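Long-range contacts in telomerase reverse transcriptase (Takifugu rubripes, PDB 4LMO), which is the catalytic subunit of telomerase, here as its RNA-binding domain, and lengthens chromosome ends by copying an RNA template: residues P66-N71 with S195-I200; N176-L181 with Q199-F204; P74-L79 with Q136-S141; E128-V133 with D210-G215. All coordinates share one frame; numbering follows the deposited sequence.

Interaction 1 (P66-N71 with S195-I200); sequences PRRFFN and SYRTQI
The R68 guanidinium and the Y196 ring meet nearly at right angles, their planes 82° apart, so that the edge of the ring stands against one face of the guanidinium. Y196 CD2 lies 3.4 Å above the plane of the R68 guanidinium, toward its rim, while R68 CZ in turn lies near the plane of the tyrosine ring. One face of Y196 carries I200 CD1, again off toward the rim. A third flat group, the F69 phenyl, has Y196 OH at its edge, 3.5 Å from F69 CE1.

R68 leaves its helix with CG anti to the backbone N (chi1 -160°) and stays extended until chi3, where the chain bends and presents the guanidinium to the tyrosine. Just before the bend its aliphatic part crosses I200 obliquely, CD of R68 lying 3.6 Å from I200 CD1. The same methyl group meets the tip of F69, with F69 CZ 3.8 Å from I200 CD1, so that I200 serves three neighbours at once. The polar end of R68 is held from elsewhere: NH1 is hydrogen-bonded to L181 O and forms a salt bridge with E193. That carboxylate probably eases the proximity of R197, whose NH1 is 5.3 Å from R68 NH1 and whose NH2 is hydrogen-bonded to N176 OD1.

The contact sets the short helix 67-70 against the long helix 191-220 of the telomerase RNA-binding domain, bringing together two regions that, by similarity, interact with the RNA template.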
# COMPACT_ATOMS: atom_id res chain seq x y z
N PRO A 66 2.33 7.07 -24.11
CA PRO A 66 1.74 8.28 -24.67
C PRO A 66 2.27 9.53 -23.96
O PRO A 66 2.72 9.44 -22.82
CB PRO A 66 0.24 8.11 -24.39
CG PRO A 66 0.04 6.64 -24.32
CD PRO A 66 1.29 6.10 -23.69
N ARG A 67 2.20 10.68 -24.63
CA ARG A 67 2.77 11.92 -24.09
C ARG A 67 2.22 12.27 -22.70
O ARG A 67 2.97 12.69 -21.82
CB ARG A 67 2.57 13.09 -25.06
CG ARG A 67 3.56 14.22 -24.85
CD ARG A 67 3.21 15.45 -25.68
NE ARG A 67 3.92 16.64 -25.20
CZ ARG A 67 3.41 17.53 -24.34
NH1 ARG A 67 2.18 17.38 -23.86
NH2 ARG A 67 4.15 18.56 -23.96
N ARG A 68 0.91 12.07 -22.52
CA ARG A 68 0.23 12.33 -21.25
C ARG A 68 0.87 11.55 -20.10
O ARG A 68 1.15 12.11 -19.04
CB ARG A 68 -1.26 11.97 -21.37
CG ARG A 68 -2.15 12.63 -20.32
CD ARG A 68 -3.53 11.98 -20.25
NE ARG A 68 -4.36 12.26 -21.42
CZ ARG A 68 -5.27 13.24 -21.50
NH1 ARG A 68 -5.48 14.05 -20.47
NH2 ARG A 68 -5.97 13.40 -22.61
N PHE A 69 1.10 10.26 -20.33
CA PHE A 69 1.66 9.38 -19.31
C PHE A 69 3.18 9.46 -19.23
O PHE A 69 3.77 9.20 -18.18
CB PHE A 69 1.19 7.93 -19.53
CG PHE A 69 -0.29 7.74 -19.32
CD1 PHE A 69 -1.19 7.94 -20.36
CD2 PHE A 69 -0.78 7.37 -18.07
CE1 PHE A 69 -2.55 7.77 -20.17
CE2 PHE A 69 -2.15 7.20 -17.87
CZ PHE A 69 -3.03 7.40 -18.92
N PHE A 70 3.82 9.84 -20.34
CA PHE A 70 5.26 10.07 -20.36
C PHE A 70 5.66 11.23 -19.45
O PHE A 70 6.70 11.18 -18.80
CB PHE A 70 5.77 10.33 -21.79
CG PHE A 70 7.25 10.59 -21.86
CD1 PHE A 70 7.73 11.88 -22.09
CD2 PHE A 70 8.17 9.56 -21.67
CE1 PHE A 70 9.10 12.13 -22.15
CE2 PHE A 70 9.53 9.80 -21.72
CZ PHE A 70 10.00 11.09 -21.96
N ASN A 71 4.83 12.27 -19.40
CA ASN A 71 5.10 13.42 -18.56
C ASN A 71 4.96 13.15 -17.06
O ASN A 71 5.42 13.93 -16.23
CB ASN A 71 4.22 14.61 -18.98
CG ASN A 71 4.61 15.17 -20.33
OD1 ASN A 71 3.75 15.54 -21.13
ND2 ASN A 71 5.92 15.23 -20.60
N SER A 195 -14.00 13.16 -18.58
CA SER A 195 -14.26 11.73 -18.37
C SER A 195 -12.97 10.91 -18.38
O SER A 195 -12.82 9.98 -17.59
CB SER A 195 -15.24 11.22 -19.44
OG SER A 195 -15.28 9.80 -19.46
N TYR A 196 -12.06 11.25 -19.28
CA TYR A 196 -10.77 10.57 -19.38
C TYR A 196 -9.84 10.94 -18.23
O TYR A 196 -9.08 10.10 -17.74
CB TYR A 196 -10.12 10.86 -20.73
CG TYR A 196 -8.92 9.99 -21.05
CD1 TYR A 196 -9.01 8.60 -21.01
CD2 TYR A 196 -7.70 10.57 -21.41
CE1 TYR A 196 -7.91 7.80 -21.30
CE2 TYR A 196 -6.60 9.78 -21.71
CZ TYR A 196 -6.71 8.40 -21.65
OH TYR A 196 -5.61 7.62 -21.95
N ARG A 197 -9.90 12.21 -17.81
CA ARG A 197 -9.17 12.67 -16.62
C ARG A 197 -9.66 11.97 -15.36
O ARG A 197 -8.86 11.56 -14.52
CB ARG A 197 -9.26 14.20 -16.51
CG ARG A 197 -8.00 14.91 -16.99
CD ARG A 197 -8.27 16.06 -17.96
NE ARG A 197 -8.57 17.34 -17.30
CZ ARG A 197 -8.35 18.54 -17.84
NH1 ARG A 197 -7.81 18.65 -19.05
NH2 ARG A 197 -8.66 19.63 -17.16
N THR A 198 -10.98 11.81 -15.25
CA THR A 198 -11.62 11.09 -14.14
C THR A 198 -11.21 9.61 -14.13
O THR A 198 -10.95 9.03 -13.07
CB THR A 198 -13.16 11.22 -14.19
OG1 THR A 198 -13.53 12.59 -14.39
CG2 THR A 198 -13.80 10.72 -12.91
N GLN A 199 -11.17 9.01 -15.32
CA GLN A 199 -10.77 7.61 -15.51
C GLN A 199 -9.35 7.35 -15.00
O GLN A 199 -9.12 6.38 -14.27
CB GLN A 199 -10.90 7.24 -16.99
CG GLN A 199 -10.55 5.80 -17.35
CD GLN A 199 -10.68 5.53 -18.83
OE1 GLN A 199 -11.77 5.65 -19.40
NE2 GLN A 199 -9.58 5.14 -19.47
N ILE A 200 -8.40 8.21 -15.39
CA ILE A 200 -7.01 8.07 -14.97
C ILE A 200 -6.87 8.24 -13.46
O ILE A 200 -6.23 7.41 -12.79
CB ILE A 200 -6.07 9.06 -15.70
CG1 ILE A 200 -6.12 8.84 -17.22
CG2 ILE A 200 -4.63 8.90 -15.23
CD1 ILE A 200 -5.60 10.01 -18.02

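Interaction 2 (N176-L181 with Q199-F204); sequences NNCDWL and QILGQF
L181 offers the forked tip that fits most closely into the surface of helix 191-220. L181 CD2 slides alongside I200, 3.6 Å from I200 CG2, as the two side chains run past each other in opposite directions. The other branch, L181 CD1, reaches L201 CB at 3.9 Å, so the fork spreads over two consecutive helix residues.

L201 answers with a bump of its own. With CG anti to the backbone N (chi1 -176°), it pushes L201 CD1 into the hollow between C178 and W180, 3.9 Å from C178 SG and 4.0 Å from W180 CZ2. In this mainly helical domain, the RNA-binding domain of telomerase, the irregular chain between helices 166-169 and 191-220, which by similarity contacts the RNA template, thus folds back on the helix that follows it.

W180 takes the crowded first torsion, CG between the backbone N and the carbonyl carbon, and L181 CD2 lies over one face of the indole, toward its rim. Beyond L201, the six-membered ring of W180 turns an edge to the face of F204 in a T-shaped pair, centroids 5.3 Å apart and planes at 74°. An alanine here would remove the indole edge and would probably leave F204 and L201 poorly packed. Close by that edge, on the five-membered ring, NE1 is hydrogen-bonded to L138 O.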
# COMPACT_ATOMS: atom_id res chain seq x y z
N ASN A 176 -9.97 18.33 -11.54
CA ASN A 176 -9.20 19.35 -12.25
C ASN A 176 -8.09 20.02 -11.42
O ASN A 176 -7.26 20.75 -11.98
CB ASN A 176 -10.13 20.39 -12.89
CG ASN A 176 -10.91 19.82 -14.07
OD1 ASN A 176 -10.48 18.85 -14.71
ND2 ASN A 176 -12.05 20.42 -14.37
N ASN A 177 -8.07 19.77 -10.11
CA ASN A 177 -6.97 20.20 -9.25
C ASN A 177 -5.66 19.50 -9.63
O ASN A 177 -4.57 20.04 -9.41
CB ASN A 177 -7.28 19.92 -7.78
CG ASN A 177 -8.31 20.88 -7.20
OD1 ASN A 177 -8.76 21.81 -7.87
ND2 ASN A 177 -8.68 20.65 -5.95
N CYS A 178 -5.78 18.31 -10.20
CA CYS A 178 -4.62 17.51 -10.59
C CYS A 178 -4.14 17.89 -11.98
O CYS A 178 -4.71 17.45 -12.99
CB CYS A 178 -4.97 16.02 -10.53
SG CYS A 178 -5.81 15.50 -9.02
N ASP A 179 -3.09 18.71 -12.03
CA ASP A 179 -2.48 19.14 -13.29
C ASP A 179 -1.83 17.98 -14.04
O ASP A 179 -1.78 17.98 -15.27
CB ASP A 179 -1.43 20.23 -13.03
CG ASP A 179 -2.03 21.62 -12.86
OD1 ASP A 179 -3.25 21.75 -12.61
OD2 ASP A 179 -1.27 22.61 -12.97
N TRP A 180 -1.33 17.00 -13.29
CA TRP A 180 -0.58 15.88 -13.85
C TRP A 180 -1.41 14.97 -14.73
O TRP A 180 -0.86 14.10 -15.42
CB TRP A 180 0.09 15.08 -12.73
CG TRP A 180 -0.86 14.35 -11.82
CD1 TRP A 180 -1.48 14.83 -10.67
CD2 TRP A 180 -1.33 12.96 -11.94
NE1 TRP A 180 -2.28 13.88 -10.10
CE2 TRP A 180 -2.23 12.73 -10.80
CE3 TRP A 180 -1.11 11.92 -12.84
CZ2 TRP A 180 -2.87 11.51 -10.60
CZ3 TRP A 180 -1.76 10.70 -12.63
CH2 TRP A 180 -2.61 10.50 -11.53
N LEU A 181 -2.72 15.17 -14.71
CA LEU A 181 -3.64 14.41 -15.56
C LEU A 181 -3.76 15.03 -16.95
O LEU A 181 -4.21 14.37 -17.90
CB LEU A 181 -5.03 14.35 -14.93
CG LEU A 181 -5.27 13.65 -13.59
CD1 LEU A 181 -6.68 13.94 -13.09
CD2 LEU A 181 -5.04 12.15 -13.71
N GLN A 199 -11.17 9.01 -15.32
CA GLN A 199 -10.77 7.61 -15.51
C GLN A 199 -9.35 7.35 -15.00
O GLN A 199 -9.12 6.38 -14.27
CB GLN A 199 -10.90 7.24 -16.99
CG GLN A 199 -10.55 5.80 -17.35
CD GLN A 199 -10.68 5.53 -18.83
OE1 GLN A 199 -11.77 5.65 -19.40
NE2 GLN A 199 -9.58 5.14 -19.47
N ILE A 200 -8.40 8.21 -15.39
CA ILE A 200 -7.01 8.07 -14.97
C ILE A 200 -6.87 8.24 -13.46
O ILE A 200 -6.23 7.41 -12.79
CB ILE A 200 -6.07 9.06 -15.70
CG1 ILE A 200 -6.12 8.84 -17.22
CG2 ILE A 200 -4.63 8.90 -15.23
CD1 ILE A 200 -5.60 10.01 -18.02
N LEU A 201 -7.48 9.29 -12.91
CA LEU A 201 -7.43 9.56 -11.48
C LEU A 201 -8.09 8.44 -10.67
O LEU A 201 -7.63 8.12 -9.57
CB LEU A 201 -8.07 10.91 -11.15
CG LEU A 201 -8.00 11.38 -9.69
CD1 LEU A 201 -6.58 11.72 -9.26
CD2 LEU A 201 -8.93 12.56 -9.46
N GLY A 202 -9.15 7.87 -11.22
CA GLY A 202 -9.79 6.70 -10.62
C GLY A 202 -8.79 5.57 -10.45
O GLY A 202 -8.62 5.06 -9.34
N GLN A 203 -8.11 5.21 -11.53
CA GLN A 203 -7.08 4.17 -11.51
C GLN A 203 -6.03 4.41 -10.42
O GLN A 203 -5.65 3.48 -9.71
CB GLN A 203 -6.36 4.08 -12.85
CG GLN A 203 -7.11 3.33 -13.94
CD GLN A 203 -6.38 3.41 -15.27
OE1 GLN A 203 -6.21 4.50 -15.83
NE2 GLN A 203 -5.94 2.27 -15.78
N PHE A 204 -5.57 5.65 -10.30
CA PHE A 204 -4.52 6.00 -9.35
C PHE A 204 -5.03 5.95 -7.91
O PHE A 204 -4.42 5.30 -7.06
CB PHE A 204 -3.92 7.37 -9.68
CG PHE A 204 -3.01 7.91 -8.61
CD1 PHE A 204 -1.73 7.38 -8.42
CD2 PHE A 204 -3.42 8.96 -7.79
CE1 PHE A 204 -0.90 7.88 -7.43
CE2 PHE A 204 -2.59 9.46 -6.80
CZ PHE A 204 -1.32 8.92 -6.62

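Interaction 3 (P74-L79 with Q136-S141); sequences PLFSQL and QELWGS
Two helical pieces of the telomerase RNA-binding domain pack side by side here: a turn and a half of helix 73-85 and the short, weakly bonded helix at about 136-139. L138 has the most surface buried by the contact, followed by L75 and E137.

L138 points at helix 73-85 and divides its two methyl groups among three side chains. L138 CD2 meets L75 tip to tip, 3.9 Å from L75 CD1, and also comes within 4.0 Å of F76 CE2, while L138 CD1 lies over one face of the F76 ring. F76 also touches L43 and I44 of helix 40-48, and L138 touches F204 of helix 191-220.

L75 sends its second methyl to E137. E137 CG occupies the crowded position between the backbone N and the carbonyl carbon (chi1 40°), and a bend at chi2 turns the chain so that it crosses the leucine obliquely. The fit is tight, with L75 CD2 only 3.2 Å from E137 CG. An alanine in place of L75 would take away both methyls and would probably leave L138 and the aliphatic part of E137 less well covered. One turn further along, L79 crosses L138 at about a right angle, its CD1 4.0 Å from L138 CD1.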
# COMPACT_ATOMS: atom_id res chain seq x y z
N PRO A 74 8.58 11.58 -14.18
CA PRO A 74 9.36 12.20 -13.10
C PRO A 74 8.68 12.13 -11.73
O PRO A 74 9.36 11.92 -10.73
CB PRO A 74 9.48 13.66 -13.56
CG PRO A 74 9.38 13.60 -15.04
CD PRO A 74 8.36 12.52 -15.29
N LEU A 75 7.36 12.30 -11.71
CA LEU A 75 6.59 12.26 -10.47
C LEU A 75 6.55 10.88 -9.84
O LEU A 75 6.63 10.74 -8.62
CB LEU A 75 5.17 12.76 -10.71
CG LEU A 75 4.93 14.26 -10.59
CD1 LEU A 75 3.48 14.59 -10.88
CD2 LEU A 75 5.35 14.75 -9.22
N PHE A 76 6.41 9.86 -10.69
CA PHE A 76 6.34 8.49 -10.21
C PHE A 76 7.72 7.94 -9.89
O PHE A 76 7.86 7.07 -9.02
CB PHE A 76 5.58 7.61 -11.21
CG PHE A 76 4.08 7.78 -11.15
CD1 PHE A 76 3.30 6.95 -10.35
CD2 PHE A 76 3.45 8.78 -11.88
CE1 PHE A 76 1.93 7.11 -10.28
CE2 PHE A 76 2.07 8.94 -11.82
CZ PHE A 76 1.31 8.10 -11.02
N SER A 77 8.75 8.46 -10.57
CA SER A 77 10.14 8.19 -10.21
C SER A 77 10.42 8.75 -8.82
O SER A 77 11.08 8.11 -8.01
CB SER A 77 11.09 8.82 -11.22
OG SER A 77 10.87 8.31 -12.53
N GLN A 78 9.90 9.95 -8.57
CA GLN A 78 10.00 10.61 -7.27
C GLN A 78 9.33 9.78 -6.18
O GLN A 78 9.90 9.58 -5.10
CB GLN A 78 9.36 12.00 -7.34
CG GLN A 78 9.61 12.89 -6.13
CD GLN A 78 8.76 14.15 -6.12
OE1 GLN A 78 8.49 14.72 -5.06
NE2 GLN A 78 8.33 14.58 -7.30
N LEU A 79 8.13 9.28 -6.47
CA LEU A 79 7.37 8.42 -5.56
C LEU A 79 8.18 7.19 -5.15
O LEU A 79 8.26 6.86 -3.96
CB LEU A 79 6.05 7.99 -6.21
CG LEU A 79 5.00 7.21 -5.40
CD1 LEU A 79 3.62 7.36 -6.03
CD2 LEU A 79 5.36 5.74 -5.26
N GLN A 136 3.33 15.48 -3.23
CA GLN A 136 2.17 16.35 -2.98
C GLN A 136 1.42 16.76 -4.25
O GLN A 136 0.18 16.85 -4.24
CB GLN A 136 2.58 17.57 -2.14
CG GLN A 136 1.54 18.68 -2.01
CD GLN A 136 0.24 18.24 -1.34
OE1 GLN A 136 0.23 17.34 -0.49
NE2 GLN A 136 -0.86 18.89 -1.71
N GLU A 137 2.15 17.00 -5.34
CA GLU A 137 1.52 17.42 -6.59
C GLU A 137 0.59 16.38 -7.20
O GLU A 137 -0.29 16.71 -8.00
CB GLU A 137 2.55 17.93 -7.61
CG GLU A 137 3.85 17.14 -7.69
CD GLU A 137 4.97 17.74 -6.86
OE1 GLU A 137 5.87 18.37 -7.45
OE2 GLU A 137 4.96 17.58 -5.62
N LEU A 138 0.76 15.11 -6.81
CA LEU A 138 -0.11 14.03 -7.26
C LEU A 138 -1.51 14.09 -6.65
O LEU A 138 -2.48 13.66 -7.27
CB LEU A 138 0.52 12.66 -6.99
CG LEU A 138 1.55 12.11 -7.98
CD1 LEU A 138 2.08 10.77 -7.50
CD2 LEU A 138 0.98 11.98 -9.39
N TRP A 139 -1.60 14.64 -5.43
CA TRP A 139 -2.89 14.85 -4.76
C TRP A 139 -3.73 15.86 -5.48
O TRP A 139 -4.96 15.77 -5.48
CB TRP A 139 -2.69 15.27 -3.31
CG TRP A 139 -2.08 14.21 -2.43
CD1 TRP A 139 -0.85 14.25 -1.78
CD2 TRP A 139 -2.66 12.90 -2.07
NE1 TRP A 139 -0.63 13.10 -1.06
CE2 TRP A 139 -1.67 12.25 -1.20
CE3 TRP A 139 -3.84 12.24 -2.38
CZ2 TRP A 139 -1.89 10.99 -0.66
CZ3 TRP A 139 -4.04 10.96 -1.83
CH2 TRP A 139 -3.09 10.36 -0.99
N GLY A 140 -3.08 16.84 -6.11
CA GLY A 140 -3.77 17.90 -6.84
C GLY A 140 -4.03 19.12 -5.97
O GLY A 140 -3.80 20.25 -6.41
N SER A 141 -4.52 18.88 -4.76
CA SER A 141 -4.80 19.95 -3.79
C SER A 141 -4.80 19.42 -2.36
O SER A 141 -4.87 18.21 -2.12
CB SER A 141 -6.14 20.61 -4.09
OG SER A 141 -7.21 19.68 -3.97

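Interaction 4 (E128-V133 with D210-G215); sequences ECLLAV and DGFVVG
C129 opens the contact with its backbone as much as its side chain: its carbonyl O lies near the plane of the F212 ring, at the edge, 4.2 Å from CZ of that phenylalanine. C129 CB is 4.3 Å from F212 CE2, a loose approach.

L130, next in line, comes closer. With CG beside the backbone N (chi1 -72°), it slides past F212 in the opposite direction and sets L130 CD2 3.9 Å from F212 CD2. L130 CD2 also reaches V213, 4.2 Å from V213 CG2, and L130 touches F149 of helix 142-158.

V133, one turn beyond C129, receives the tip of the phenylalanine. V133 CB stands 3.9 Å from F212 CZ, and V133 CG1 is 4.0 Å from F212 CE1. The ring gets this far because F212 holds CG anti to its backbone N (chi1 -167°). V133 is also touched by L79 and H83, so helix 73-85 closes in beside it.

The axes of the two segments approach to 11.1 Å, with N-to-C directions 130° apart, and a wider pi-type turn at 210-213 includes F212. One aromatic side chain bridging two obliquely crossed helices makes this an apolar helix-helix contact near the centre of the telomerase RNA-binding domain.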
# COMPACT_ATOMS: atom_id res chain seq x y z
N GLU A 128 1.02 8.24 7.73
CA GLU A 128 2.39 8.74 7.70
C GLU A 128 3.15 8.24 6.47
O GLU A 128 3.99 8.95 5.92
CB GLU A 128 3.15 8.37 8.98
CG GLU A 128 2.66 9.06 10.25
CD GLU A 128 2.57 10.57 10.11
OE1 GLU A 128 3.50 11.20 9.56
OE2 GLU A 128 1.56 11.15 10.56
N CYS A 129 2.85 7.01 6.06
CA CYS A 129 3.41 6.43 4.85
C CYS A 129 2.97 7.20 3.60
O CYS A 129 3.79 7.48 2.72
CB CYS A 129 3.04 4.96 4.72
SG CYS A 129 3.87 3.88 5.91
N LEU A 130 1.69 7.55 3.54
CA LEU A 130 1.15 8.34 2.42
C LEU A 130 1.83 9.71 2.31
O LEU A 130 2.12 10.17 1.20
CB LEU A 130 -0.37 8.51 2.54
CG LEU A 130 -1.24 7.28 2.28
CD1 LEU A 130 -2.61 7.45 2.92
CD2 LEU A 130 -1.37 6.99 0.79
N LEU A 131 2.09 10.34 3.45
CA LEU A 131 2.75 11.64 3.50
C LEU A 131 4.23 11.58 3.12
O LEU A 131 4.74 12.52 2.50
CB LEU A 131 2.59 12.27 4.90
CG LEU A 131 1.24 12.88 5.28
CD1 LEU A 131 1.22 13.23 6.76
CD2 LEU A 131 0.92 14.10 4.44
N ALA A 132 4.90 10.50 3.48
CA ALA A 132 6.34 10.35 3.22
C ALA A 132 6.65 9.89 1.79
O ALA A 132 7.72 10.19 1.26
CB ALA A 132 6.97 9.41 4.23
N VAL A 133 5.71 9.18 1.17
CA VAL A 133 5.95 8.54 -0.13
C VAL A 133 5.29 9.27 -1.30
O VAL A 133 5.93 9.50 -2.33
CB VAL A 133 5.58 7.04 -0.10
CG1 VAL A 133 5.77 6.40 -1.47
CG2 VAL A 133 6.41 6.30 0.94
N ASP A 210 -5.95 0.01 -2.83
CA ASP A 210 -5.82 -1.44 -3.00
C ASP A 210 -4.37 -1.90 -3.06
O ASP A 210 -4.00 -2.89 -2.42
CB ASP A 210 -6.57 -1.89 -4.26
CG ASP A 210 -6.44 -3.37 -4.51
OD1 ASP A 210 -7.11 -4.16 -3.81
OD2 ASP A 210 -5.67 -3.76 -5.42
N GLY A 211 -3.55 -1.20 -3.84
CA GLY A 211 -2.15 -1.57 -4.01
C GLY A 211 -1.29 -1.08 -2.87
O GLY A 211 -0.62 -1.87 -2.21
N PHE A 212 -1.31 0.23 -2.63
CA PHE A 212 -0.43 0.84 -1.65
C PHE A 212 -0.88 0.60 -0.21
O PHE A 212 -0.21 -0.10 0.55
CB PHE A 212 -0.22 2.34 -1.93
CG PHE A 212 0.92 2.95 -1.15
CD1 PHE A 212 2.23 2.75 -1.54
CD2 PHE A 212 0.66 3.73 -0.03
CE1 PHE A 212 3.28 3.31 -0.82
CE2 PHE A 212 1.70 4.30 0.69
CZ PHE A 212 3.01 4.09 0.30
N VAL A 213 -2.03 1.17 0.17
CA VAL A 213 -2.51 1.10 1.55
C VAL A 213 -2.72 -0.33 2.04
O VAL A 213 -2.15 -0.73 3.06
CB VAL A 213 -3.78 1.96 1.75
CG1 VAL A 213 -4.47 1.64 3.07
CG2 VAL A 213 -3.43 3.44 1.68
N VAL A 214 -3.51 -1.11 1.31
CA VAL A 214 -3.76 -2.51 1.65
C VAL A 214 -2.47 -3.35 1.61
O VAL A 214 -2.28 -4.25 2.42
CB VAL A 214 -4.86 -3.12 0.76
CG1 VAL A 214 -4.90 -4.64 0.86
CG2 VAL A 214 -6.21 -2.53 1.14
N GLY A 215 -1.58 -3.02 0.67
CA GLY A 215 -0.26 -3.64 0.59
C GLY A 215 0.52 -3.52 1.89
O GLY A 215 1.07 -4.50 2.39

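Helix 191-220 is the common thread: interactions 1, 2 and 4 use it in that order, and interactions 1 and 2 share Q199 and I200. Their centres lie about 7 Å apart, whereas those of interactions 1 and 4 are about 22 Å apart. Neither segment of interaction 3 lies on that helix, though L138 and W139 touch it; its centre is about 11 Å from interaction 2 and 13 Å from interaction 4. Along the chain, 66-71 and 74-79 come first, then 128-133, 136-141 and 176-181. Helix 67-70, the loop 176-181 and helix 119-133 each meet helix 191-220, joining the probable RNA-template-contacting end to the domain's centre.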